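Cell division control protein Cdc48 (Mycobacterium smegmatis, PDB 5E7P) probably binds and hydrolyses ATP as a member of the AAA ATPase family, with two AAA modules in one chain. Local coordinates at residues M132-G136 with K137-V141; G552-L555 with M556-V560. All coordinates share one frame; numbering follows the deposited sequence.

Interaction 1: residues M132-G136 with K137-V141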
# COMPACT_ATOMS: atom_id res chain seq x y z
N MET A 132 7.74 14.07 -3.46
CA MET A 132 8.77 13.04 -3.55
C MET A 132 9.62 12.98 -2.28
O MET A 132 9.92 11.90 -1.77
CB MET A 132 9.67 13.31 -4.76
CG MET A 132 10.79 12.30 -4.94
SD MET A 132 11.94 12.78 -6.24
CE MET A 132 10.81 12.95 -7.63
N ALA A 133 9.99 14.15 -1.77
CA ALA A 133 10.87 14.24 -0.61
C ALA A 133 10.17 13.84 0.69
O ALA A 133 10.81 13.39 1.63
CB ALA A 133 11.44 15.65 -0.50
N LEU A 134 8.85 14.02 0.73
CA LEU A 134 8.09 13.75 1.95
C LEU A 134 7.19 12.53 1.82
O LEU A 134 6.32 12.30 2.66
CB LEU A 134 7.24 14.97 2.33
CG LEU A 134 8.02 16.23 2.72
CD1 LEU A 134 7.06 17.40 2.93
CD2 LEU A 134 8.85 15.98 3.97
N LEU A 135 7.41 11.75 0.76
CA LEU A 135 6.57 10.59 0.48
C LEU A 135 6.55 9.60 1.65
O LEU A 135 7.60 9.15 2.10
CB LEU A 135 7.04 9.89 -0.80
CG LEU A 135 6.09 8.89 -1.44
CD1 LEU A 135 4.79 9.57 -1.86
CD2 LEU A 135 6.75 8.22 -2.64
N GLY A 136 5.35 9.29 2.13
CA GLY A 136 5.18 8.31 3.18
C GLY A 136 5.19 8.87 4.59
O GLY A 136 4.75 8.21 5.53
N LYS A 137 5.69 10.09 4.75
CA LYS A 137 5.82 10.69 6.08
C LYS A 137 4.49 11.24 6.61
O LYS A 137 3.64 11.67 5.83
CB LYS A 137 6.89 11.78 6.08
CG LYS A 137 8.28 11.27 5.75
CD LYS A 137 9.35 12.29 6.07
CE LYS A 137 10.74 11.70 5.86
NZ LYS A 137 11.81 12.65 6.27
N VAL A 138 4.33 11.21 7.93
CA VAL A 138 3.11 11.71 8.57
C VAL A 138 3.18 13.21 8.85
O VAL A 138 4.22 13.74 9.24
CB VAL A 138 2.79 10.96 9.88
CG1 VAL A 138 2.35 9.54 9.58
CG2 VAL A 138 3.98 10.98 10.81
N MET A 139 2.06 13.89 8.64
CA MET A 139 1.98 15.33 8.81
C MET A 139 0.87 15.70 9.78
O MET A 139 -0.16 15.04 9.85
CB MET A 139 1.73 16.01 7.46
CG MET A 139 2.75 15.67 6.38
SD MET A 139 4.38 16.37 6.71
CE MET A 139 5.39 15.41 5.58
N THR A 140 1.10 16.77 10.53
CA THR A 140 0.10 17.33 11.43
C THR A 140 0.26 18.85 11.37
O THR A 140 1.37 19.35 11.27
CB THR A 140 0.30 16.85 12.88
OG1 THR A 140 0.42 15.42 12.91
CG2 THR A 140 -0.87 17.28 13.75
N VAL A 141 -0.86 19.57 11.42
CA VAL A 141 -0.81 21.03 11.34
C VAL A 141 0.03 21.61 12.47
O VAL A 141 -0.16 21.27 13.64
CB VAL A 141 -2.23 21.64 11.37
CG1 VAL A 141 -2.15 23.16 11.53
CG2 VAL A 141 -2.99 21.27 10.10
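Leu-134 and Met-139 meet just after helix 127-133, where a type II beta turn running from Leu-134 to Lys-137 leads into strand 138-140. The methyl CE of Met-139 does all the touching: it lies 3.7 Å from CD1 of Leu-134 and also meets CB, in reach of both the root and the branch of the leucine. A bend at chi2 (-69°) brings the thioether back to the turn, and the two side chains cross at about a right angle. The turn itself is closed by Lys-137 N, which donates to Leu-134 O at 3.1 Å with an N-H...O angle of 159°; the donor stands above the carbonyl plane. Beside this bond the lysine chain runs out extended, its CB 3.5 Å from Leu-134 O. At the third position of the turn Gly-136 adopts a positive phi of 92°, a conformation open to glycine because no CB crowds the preceding carbonyl oxygen. Further out, Gly-136 O accepts from Arg-467 NH2, and Val-180 and Val-183 of strand 177-184 cover Met-139. The Lys-137 N to Leu-134 O bond thus closes the turn and the glycine permits its geometry, while the apolar methyl end of the methionine packs against the leucine without asking for any directed polar partner.

Interaction 2: residues G552-L555 with M556-V560; sequences GSEL and MDKWV
The indole of Trp-559 folds back against the last turn of helix 552-558, one face of the ring lying on the backbone of Glu-554 and Leu-555. This helix of the second AAA module ends in a wider, pi-type turn. Over that face Leu-555 CA makes a CH-pi contact, 3.9 Å from the centroid of the five-membered ring and 21° off its normal. On the benzene side, CD1 of Leu-555 reaches CZ3 of Trp-559 at 3.6 Å; over the same face, toward the pyrrole rim, Glu-554 CB lies 3.9 Å from NE1. Trp-559 CG sits beside its own backbone N (chi1 -67°), which goes with the ring lying against the preceding turn. Ala-566 of helix 563-576 packs against both Leu-555 and Trp-559. In keeping with the pi-type turn, Trp-559 N bonds to Glu-554 O five residues back at 2.9 Å, while Lys-558 N shares that oxygen through a weak bond. Ser-553 O accepts the usual i to i+4 bond from Asp-557 N at 2.8 Å, and Ser-553 OG is bonded to Glu-586. Alongside, the extended chains of Glu-554 and Lys-558 pass at a slant; their charges probably attract, although Glu-554 OE2 and Lys-558 NZ remain 4.3 Å apart, beyond a salt bridge.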
# COMPACT_ATOMS: atom_id res chain seq x y z
N GLY A 552 -16.85 -8.63 -0.39
CA GLY A 552 -18.20 -8.87 -0.89
C GLY A 552 -19.21 -7.79 -0.53
O GLY A 552 -20.02 -7.39 -1.37
N SER A 553 -19.16 -7.32 0.71
CA SER A 553 -20.08 -6.29 1.18
C SER A 553 -19.90 -4.96 0.44
O SER A 553 -20.87 -4.37 -0.04
CB SER A 553 -19.90 -6.06 2.68
OG SER A 553 -20.21 -7.23 3.42
N GLU A 554 -18.65 -4.51 0.35
CA GLU A 554 -18.34 -3.19 -0.20
C GLU A 554 -18.71 -3.07 -1.68
O GLU A 554 -19.26 -2.05 -2.10
CB GLU A 554 -16.87 -2.86 0.01
CG GLU A 554 -16.41 -2.99 1.45
CD GLU A 554 -15.06 -2.37 1.69
OE1 GLU A 554 -14.51 -1.75 0.75
OE2 GLU A 554 -14.53 -2.50 2.82
N LEU A 555 -18.39 -4.09 -2.46
CA LEU A 555 -18.71 -4.09 -3.88
C LEU A 555 -20.22 -4.03 -4.11
O LEU A 555 -20.70 -3.39 -5.05
CB LEU A 555 -18.10 -5.32 -4.57
CG LEU A 555 -18.36 -5.52 -6.06
CD1 LEU A 555 -17.10 -6.00 -6.76
CD2 LEU A 555 -19.49 -6.50 -6.30
N MET A 556 -20.97 -4.69 -3.24
CA MET A 556 -22.42 -4.78 -3.38
C MET A 556 -23.15 -3.57 -2.82
O MET A 556 -24.06 -3.03 -3.45
CB MET A 556 -22.94 -6.06 -2.72
CG MET A 556 -22.49 -7.34 -3.40
SD MET A 556 -23.36 -7.67 -4.95
CE MET A 556 -24.98 -8.13 -4.34
N ASP A 557 -22.75 -3.13 -1.63
CA ASP A 557 -23.51 -2.12 -0.89
C ASP A 557 -22.91 -0.72 -0.91
O ASP A 557 -23.65 0.27 -0.98
CB ASP A 557 -23.72 -2.58 0.55
CG ASP A 557 -24.34 -3.96 0.65
OD1 ASP A 557 -25.14 -4.32 -0.25
OD2 ASP A 557 -24.02 -4.69 1.61
N LYS A 558 -21.59 -0.62 -0.84
CA LYS A 558 -20.93 0.67 -0.67
C LYS A 558 -20.56 1.38 -1.98
O LYS A 558 -20.62 2.60 -2.06
CB LYS A 558 -19.69 0.52 0.21
CG LYS A 558 -19.99 0.14 1.66
CD LYS A 558 -18.71 0.02 2.47
CE LYS A 558 -19.01 -0.31 3.93
NZ LYS A 558 -17.76 -0.44 4.73
N TRP A 559 -20.17 0.61 -2.99
CA TRP A 559 -19.70 1.18 -4.25
C TRP A 559 -20.81 1.83 -5.07
O TRP A 559 -21.87 1.24 -5.29
CB TRP A 559 -18.98 0.13 -5.09
CG TRP A 559 -17.69 -0.37 -4.50
CD1 TRP A 559 -17.17 -0.06 -3.28
CD2 TRP A 559 -16.75 -1.26 -5.12
NE1 TRP A 559 -15.97 -0.72 -3.09
CE2 TRP A 559 -15.70 -1.46 -4.21
CE3 TRP A 559 -16.71 -1.92 -6.36
CZ2 TRP A 559 -14.61 -2.28 -4.49
CZ3 TRP A 559 -15.63 -2.74 -6.64
CH2 TRP A 559 -14.59 -2.91 -5.71
N VAL A 560 -20.55 3.05 -5.53
CA VAL A 560 -21.44 3.72 -6.47
C VAL A 560 -21.17 3.23 -7.88
O VAL A 560 -20.08 3.44 -8.42
CB VAL A 560 -21.27 5.25 -6.43
CG1 VAL A 560 -22.14 5.91 -7.49
CG2 VAL A 560 -21.60 5.79 -5.04

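Overall arrangement
Both interactions show how a helix is brought to an end, by different means: a type II turn into a strand in interaction 1, a pi-type widening with an indole laid against the helix backbone in interaction 2. They do not touch; their centres are 31 Å apart and their nearest atoms about 22 Å. Interaction 1 borders one ADP pocket; interaction 2 lies in the second AAA module, at a distance from its nucleotide. In 132-141, the side chain of Leu-135 lies about 5 Å from a bound ADP and about 6 Å from Gly-273, and rests on Pro-193 of the same pocket. In 552-560, Ser-553 stands farther off, its side chain about 11 Å from a bound ADP and about 10 Å from that of Asn-630.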